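Local coordinates for protein endonuclease 8-like L720 (Acanthamoeba polyphaga mimivirus, PDB 4MB7) that is an endonuclease VIII-like protein of the Fpg/Nei family, with a beta-rich N-terminal part, an H2TH domain and a zinc site, at residues Asn18-Ser23 with Leu36-Ile41; Ile51-Ile56 with Tyr63-His68. All coordinates share one frame; numbering follows the deposited sequence.

Overall arrangement
Interactions 1 and 2 follow one another along the chain, with centres about 13 Å apart, and meet in the N-terminal beta part of this Fpg/Nei-family protein. In interaction 1, Asn18-Ser23 leads into an edge strand of one four-stranded antiparallel sheet and Leu36-Ile41 into an edge strand of the other; interaction 2 is the central hairpin of that second sheet. The two touch directly: Ile40 N lies 2.7 Å from Ile56 O, a probable hydrogen bond, and Ile41 CG2 packs 3.6 Å from Leu53 CD1. Tyr39 OH, hydrogen-bonded to Pro61 O, packs 3.7 Å from Tyr63 CE2. The zinc ion, bound by Cys247, His251, Cys268 and Cys271, belongs to a different part of the chain.

Interaction 1: residues Asn18-Ser23 with Leu36-Ile41; sequences NHRIVS and LIDYII
Four backbone hydrogen bonds and one salt bridge join Asn18-Ser23 to Leu36-Ile41. At one end Asn18 N donates to Ile41 O over a short 2.6 Å, and Ile41 N returns an almost straight bond to His19 O (3.1 Å, 175°). Past the bridged pair Arg20 and Ile40, Ile21 N meets Tyr39 O at 2.9 Å, nearly along the carbonyl axis, while Ile21 O accepts Asp38 N at 2.8 Å. Ile21 is thus gripped through both its N-H and its carbonyl.

The side chains of Arg20 and Asp38 run side by side in the same direction. Arg20 starts with CG anti to its backbone N and bends at chi3 (50°), which brings NH1 to 2.9 Å from Asp38 OD1. The oxygen lies near the guanidinium plane, but NH1 comes from above the carboxylate plane, and the two planes are turned 54° apart. Ile40 crosses Arg20 obliquely, its CD1 3.6 Å from Arg20 CB. Farther along, Ile37 CD1 reaches Val22 O at 3.7 Å.

A type II beta turn from Leu36 to Tyr39 sets Asp38 in place, closed by a bond from Tyr39 N to Leu36 O, and Leu36 CD2 sits over the centre of one face of the Tyr39 ring. Tyr39 OH bonds to Pro61 O, and Asp94 holds His19 ND1 and Arg20 N. A classic beta bulge, in which Val22 and Ser23 are together set opposite Gln92, joins the segment to strand 89-93. Ile21 and Ile41 both pack on Leu93 of that strand, while Ile41 also touches Leu55 of strand 50-56, so the contact bridges the edges of two sheets.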
loop_
_atom_site.group_PDB
_atom_site.type_symbol
_atom_site.label_atom_id
_atom_site.label_comp_id
_atom_site.label_asym_id
_atom_site.label_seq_id
_atom_site.Cartn_x
_atom_site.Cartn_y
_atom_site.Cartn_z
ATOM N N ASN A 18 18.305 -12.946 -4.615
ATOM C CA ASN A 18 19.559 -13.703 -4.718
ATOM C C ASN A 18 20.656 -13.056 -5.566
ATOM O O ASN A 18 21.709 -13.654 -5.786
ATOM C CB ASN A 18 19.317 -15.153 -5.161
ATOM C CG ASN A 18 18.450 -15.920 -4.186
ATOM O OD1 ASN A 18 18.543 -15.729 -2.973
ATOM N ND2 ASN A 18 17.595 -16.790 -4.710
ATOM N N HIS A 19 20.418 -11.834 -6.030
ATOM C CA HIS A 19 21.429 -11.121 -6.808
ATOM C C HIS A 19 22.204 -10.109 -5.968
ATOM O O HIS A 19 21.696 -9.587 -4.975
ATOM C CB HIS A 19 20.804 -10.453 -8.036
ATOM C CG HIS A 19 20.379 -11.424 -9.093
ATOM N ND1 HIS A 19 21.265 -11.979 -9.992
ATOM C CD2 HIS A 19 19.167 -11.953 -9.384
ATOM C CE1 HIS A 19 20.614 -12.800 -10.796
ATOM N NE2 HIS A 19 19.340 -12.803 -10.448
ATOM N N ARG A 20 23.440 -9.845 -6.377
ATOM C CA ARG A 20 24.351 -8.999 -5.616
ATOM C C ARG A 20 24.314 -7.553 -6.088
ATOM O O ARG A 20 24.244 -7.282 -7.286
ATOM C CB ARG A 20 25.778 -9.545 -5.730
ATOM C CG ARG A 20 26.823 -8.745 -4.969
ATOM C CD ARG A 20 28.187 -9.417 -5.044
ATOM N NE ARG A 20 28.551 -9.755 -6.417
ATOM C CZ ARG A 20 29.147 -8.919 -7.261
ATOM N NH1 ARG A 20 29.450 -7.687 -6.876
ATOM N NH2 ARG A 20 29.437 -9.315 -8.492
ATOM N N ILE A 21 24.365 -6.622 -5.140
ATOM C CA ILE A 21 24.444 -5.207 -5.471
ATOM C C ILE A 21 25.857 -4.836 -5.908
ATOM O O ILE A 21 26.805 -4.930 -5.129
ATOM C CB ILE A 21 24.031 -4.322 -4.281
ATOM C CG1 ILE A 21 22.553 -4.544 -3.949
ATOM C CG2 ILE A 21 24.299 -2.857 -4.593
ATOM C CD1 ILE A 21 22.095 -3.839 -2.686
ATOM N N VAL A 22 25.990 -4.414 -7.160
ATOM C CA VAL A 22 27.285 -4.024 -7.703
ATOM C C VAL A 22 27.535 -2.537 -7.475
ATOM O O VAL A 22 28.629 -2.131 -7.083
ATOM C CB VAL A 22 27.385 -4.351 -9.206
ATOM C CG1 VAL A 22 28.629 -3.723 -9.815
ATOM C CG2 VAL A 22 27.386 -5.857 -9.415
ATOM N N SER A 23 26.509 -1.729 -7.717
ATOM C CA SER A 23 26.586 -0.300 -7.456
ATOM C C SER A 23 25.244 0.214 -6.950
ATOM O O SER A 23 24.197 -0.358 -7.250
ATOM C CB SER A 23 27.019 0.464 -8.714
ATOM O OG SER A 23 26.082 0.305 -9.761
ATOM N N LEU A 36 26.216 -0.318 1.238
ATOM C CA LEU A 36 25.500 -1.546 0.903
ATOM C C LEU A 36 26.084 -2.283 -0.301
ATOM O O LEU A 36 25.477 -3.229 -0.806
ATOM C CB LEU A 36 24.016 -1.251 0.659
ATOM C CG LEU A 36 23.208 -0.779 1.869
ATOM C CD1 LEU A 36 21.772 -0.485 1.471
ATOM C CD2 LEU A 36 23.259 -1.815 2.979
ATOM N N ILE A 37 27.253 -1.849 -0.761
ATOM C CA ILE A 37 27.927 -2.509 -1.877
ATOM C C ILE A 37 28.158 -3.989 -1.570
ATOM O O ILE A 37 28.542 -4.344 -0.454
ATOM C CB ILE A 37 29.275 -1.825 -2.211
ATOM C CG1 ILE A 37 29.046 -0.380 -2.651
ATOM C CG2 ILE A 37 30.011 -2.583 -3.306
ATOM C CD1 ILE A 37 28.235 -0.253 -3.920
ATOM N N ASP A 38 27.880 -4.840 -2.558
ATOM C CA ASP A 38 28.097 -6.288 -2.469
ATOM C C ASP A 38 27.160 -7.020 -1.506
ATOM O O ASP A 38 27.351 -8.203 -1.225
ATOM C CB ASP A 38 29.562 -6.617 -2.156
ATOM C CG ASP A 38 30.500 -6.202 -3.270
ATOM O OD1 ASP A 38 30.089 -6.275 -4.450
ATOM O OD2 ASP A 38 31.641 -5.798 -2.969
ATOM N N TYR A 39 26.148 -6.320 -1.007
ATOM C CA TYR A 39 25.089 -6.978 -0.256
ATOM C C TYR A 39 24.242 -7.824 -1.203
ATOM O O TYR A 39 24.193 -7.561 -2.404
ATOM C CB TYR A 39 24.213 -5.953 0.467
ATOM C CG TYR A 39 24.609 -5.713 1.907
ATOM C CD1 TYR A 39 25.719 -4.941 2.226
ATOM C CD2 TYR A 39 23.868 -6.256 2.948
ATOM C CE1 TYR A 39 26.082 -4.720 3.543
ATOM C CE2 TYR A 39 24.221 -6.040 4.266
ATOM C CZ TYR A 39 25.330 -5.272 4.558
ATOM O OH TYR A 39 25.686 -5.053 5.871
ATOM N N ILE A 40 23.584 -8.841 -0.655
ATOM C CA ILE A 40 22.758 -9.743 -1.443
ATOM C C ILE A 40 21.280 -9.525 -1.136
ATOM O O ILE A 40 20.894 -9.418 0.028
ATOM C CB ILE A 40 23.098 -11.214 -1.140
ATOM C CG1 ILE A 40 24.600 -11.463 -1.290
ATOM C CG2 ILE A 40 22.302 -12.149 -2.041
ATOM C CD1 ILE A 40 25.106 -11.270 -2.690
ATOM N N ILE A 41 20.460 -9.452 -2.180
ATOM C CA ILE A 41 19.013 -9.391 -2.001
ATOM C C ILE A 41 18.507 -10.749 -1.532
ATOM O O ILE A 41 18.474 -11.709 -2.299
ATOM C CB ILE A 41 18.294 -8.993 -3.302
ATOM C CG1 ILE A 41 18.695 -7.576 -3.719
ATOM C CG2 ILE A 41 16.784 -9.090 -3.130
ATOM C CD1 ILE A 41 17.974 -7.074 -4.953
#

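Interaction 2: residues Ile51-Ile56 with Tyr63-His68; sequences IYLMLI and YVIRTH
The Tyr52 ring carries Val64 CG1 at its edge, near the ring plane and 3.9 Å from CD1, while the Arg66 chain approaches obliquely, its CG 3.5 Å from Tyr52 CE1. Tyr52 and Arg66 point the same way, side by side, with ring and guanidinium planes 72° apart. A water lies in plane at the edge of both groups, joining Tyr52 OH to Arg66 NH1, which donates to it. Arg66 CG stands anti to the backbone N (chi1 -174°), and with chi2 also extended CG and CD lie along the phenol; the bend at chi3 then turns the guanidinium, whose NH1 reaches the water. Trp45 stacks on the Tyr52 ring, and the Arg66 guanidinium makes a cation-pi contact with Tyr50.

The two strands form an antiparallel beta hairpin in the middle of a four-stranded sheet, between strands 40-47 and 104-109. Ile51-Thr67, Leu53-Ile65 and Leu55-Tyr63 are hydrogen-bonded pairs, each with two bonds; Leu53 N reaches Ile65 O at 2.8 Å but at a bent 143°. Non-hydrogen-bonded Tyr52-Arg66 and Met54-Val64 alternate with them and put their side chains on the other face.

On the face of Leu53, Leu55 and Ile65, Leu55 CD1 crosses obliquely to meet Ile65 CD1 at 3.7 Å. A second water donates to Ile51 O and Ile65 O and accepts from Thr67 OG1, which Trp101 NE1 also binds.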
loop_
_atom_site.group_PDB
_atom_site.type_symbol
_atom_site.label_atom_id
_atom_site.label_comp_id
_atom_site.label_asym_id
_atom_site.label_seq_id
_atom_site.Cartn_x
_atom_site.Cartn_y
_atom_site.Cartn_z
ATOM N N ILE A 51 6.647 -1.715 0.943
ATOM C CA ILE A 51 7.395 -2.797 0.309
ATOM C C ILE A 51 8.737 -2.957 1.018
ATOM O O ILE A 51 9.450 -1.978 1.225
ATOM C CB ILE A 51 7.650 -2.523 -1.186
ATOM C CG1 ILE A 51 6.331 -2.470 -1.952
ATOM C CG2 ILE A 51 8.559 -3.597 -1.778
ATOM C CD1 ILE A 51 6.499 -2.223 -3.439
ATOM N N TYR A 52 9.081 -4.190 1.383
ATOM C CA TYR A 52 10.286 -4.439 2.167
ATOM C C TYR A 52 11.343 -5.202 1.384
ATOM O O TYR A 52 11.029 -6.112 0.615
ATOM C CB TYR A 52 9.945 -5.205 3.448
ATOM C CG TYR A 52 9.043 -4.455 4.401
ATOM C CD1 TYR A 52 9.575 -3.653 5.402
ATOM C CD2 TYR A 52 7.661 -4.551 4.302
ATOM C CE1 TYR A 52 8.755 -2.966 6.280
ATOM C CE2 TYR A 52 6.830 -3.864 5.175
ATOM C CZ TYR A 52 7.386 -3.073 6.162
ATOM O OH TYR A 52 6.573 -2.384 7.035
ATOM N N LEU A 53 12.600 -4.827 1.603
ATOM C CA LEU A 53 13.738 -5.438 0.927
ATOM C C LEU A 53 14.799 -5.856 1.942
ATOM O O LEU A 53 15.427 -5.011 2.578
ATOM C CB LEU A 53 14.335 -4.452 -0.080
ATOM C CG LEU A 53 15.676 -4.807 -0.727
ATOM C CD1 LEU A 53 15.586 -6.136 -1.450
ATOM C CD2 LEU A 53 16.113 -3.707 -1.681
ATOM N N MET A 54 14.996 -7.162 2.093
ATOM C CA MET A 54 15.988 -7.676 3.035
ATOM C C MET A 54 17.340 -7.884 2.362
ATOM O O MET A 54 17.439 -8.560 1.338
ATOM C CB MET A 54 15.507 -8.980 3.672
ATOM C CG MET A 54 16.491 -9.589 4.664
ATOM S SD MET A 54 15.898 -11.147 5.356
ATOM C CE MET A 54 17.296 -11.635 6.363
ATOM N N LEU A 55 18.379 -7.295 2.944
ATOM C CA LEU A 55 19.725 -7.376 2.389
ATOM C C LEU A 55 20.678 -8.034 3.377
ATOM O O LEU A 55 20.732 -7.650 4.547
ATOM C CB LEU A 55 20.236 -5.979 2.025
ATOM C CG LEU A 55 19.392 -5.160 1.045
ATOM C CD1 LEU A 55 19.973 -3.765 0.887
ATOM C CD2 LEU A 55 19.297 -5.855 -0.307
ATOM N N ILE A 56 21.423 -9.027 2.905
ATOM C CA ILE A 56 22.390 -9.725 3.745
ATOM C C ILE A 56 23.790 -9.707 3.132
ATOM O O ILE A 56 23.953 -9.536 1.924
ATOM C CB ILE A 56 21.978 -11.192 3.997
ATOM C CG1 ILE A 56 22.019 -11.991 2.693
ATOM C CG2 ILE A 56 20.599 -11.266 4.633
ATOM C CD1 ILE A 56 21.689 -13.461 2.864
ATOM N N TYR A 63 20.253 -5.764 6.892
ATOM C CA TYR A 63 19.413 -4.573 6.852
ATOM C C TYR A 63 18.118 -4.812 6.089
ATOM O O TYR A 63 18.037 -5.691 5.232
ATOM C CB TYR A 63 20.165 -3.400 6.221
ATOM C CG TYR A 63 21.270 -2.837 7.083
ATOM C CD1 TYR A 63 20.980 -2.065 8.201
ATOM C CD2 TYR A 63 22.603 -3.067 6.771
ATOM C CE1 TYR A 63 21.991 -1.541 8.991
ATOM C CE2 TYR A 63 23.620 -2.548 7.553
ATOM C CZ TYR A 63 23.309 -1.786 8.659
ATOM O OH TYR A 63 24.323 -1.269 9.435
ATOM N N VAL A 64 17.103 -4.019 6.411
ATOM C CA VAL A 64 15.852 -4.034 5.667
ATOM C C VAL A 64 15.550 -2.636 5.151
ATOM O O VAL A 64 15.508 -1.675 5.917
ATOM C CB VAL A 64 14.674 -4.525 6.529
ATOM C CG1 VAL A 64 13.359 -4.378 5.765
ATOM C CG2 VAL A 64 14.892 -5.970 6.956
ATOM N N ILE A 65 15.358 -2.523 3.845
ATOM C CA ILE A 65 14.950 -1.258 3.250
ATOM C C ILE A 65 13.439 -1.239 3.079
ATOM O O ILE A 65 12.869 -2.124 2.438
ATOM C CB ILE A 65 15.615 -1.027 1.885
ATOM C CG1 ILE A 65 17.133 -0.929 2.043
ATOM C CG2 ILE A 65 15.073 0.237 1.241
ATOM C CD1 ILE A 65 17.862 -0.714 0.735
ATOM N N ARG A 66 12.796 -0.239 3.670
ATOM C CA ARG A 66 11.354 -0.084 3.553
ATOM C C ARG A 66 11.010 1.047 2.597
ATOM O O ARG A 66 11.508 2.166 2.734
ATOM C CB ARG A 66 10.717 0.182 4.920
ATOM C CG ARG A 66 9.197 0.200 4.893
ATOM C CD ARG A 66 8.630 0.736 6.200
ATOM N NE ARG A 66 8.888 2.166 6.344
ATOM C CZ ARG A 66 8.732 2.846 7.474
ATOM N NH1 ARG A 66 8.319 2.228 8.574
ATOM N NH2 ARG A 66 8.994 4.144 7.506
ATOM N N THR A 67 10.152 0.748 1.630
ATOM C CA THR A 67 9.720 1.737 0.657
ATOM C C THR A 67 8.232 2.028 0.799
ATOM O O THR A 67 7.406 1.114 0.822
ATOM C CB THR A 67 9.999 1.265 -0.783
ATOM O OG1 THR A 67 11.401 1.013 -0.942
ATOM C CG2 THR A 67 9.563 2.324 -1.785
ATOM N N HIS A 68 7.902 3.308 0.910
ATOM C CA HIS A 68 6.517 3.747 0.855
ATOM C C HIS A 68 6.341 4.620 -0.383
ATOM O O HIS A 68 6.823 5.752 -0.429
ATOM C CB HIS A 68 6.146 4.535 2.111
ATOM C CG HIS A 68 4.753 5.084 2.085
ATOM N ND1 HIS A 68 4.408 6.270 2.697
ATOM C CD2 HIS A 68 3.619 4.610 1.518
ATOM C CE1 HIS A 68 3.122 6.502 2.509
ATOM N NE2 HIS A 68 2.619 5.509 1.796
HETATM O O HOH W 1 11.828 -1.576 -0.105
HETATM O O HOH W 2 7.119 -0.526 9.041
#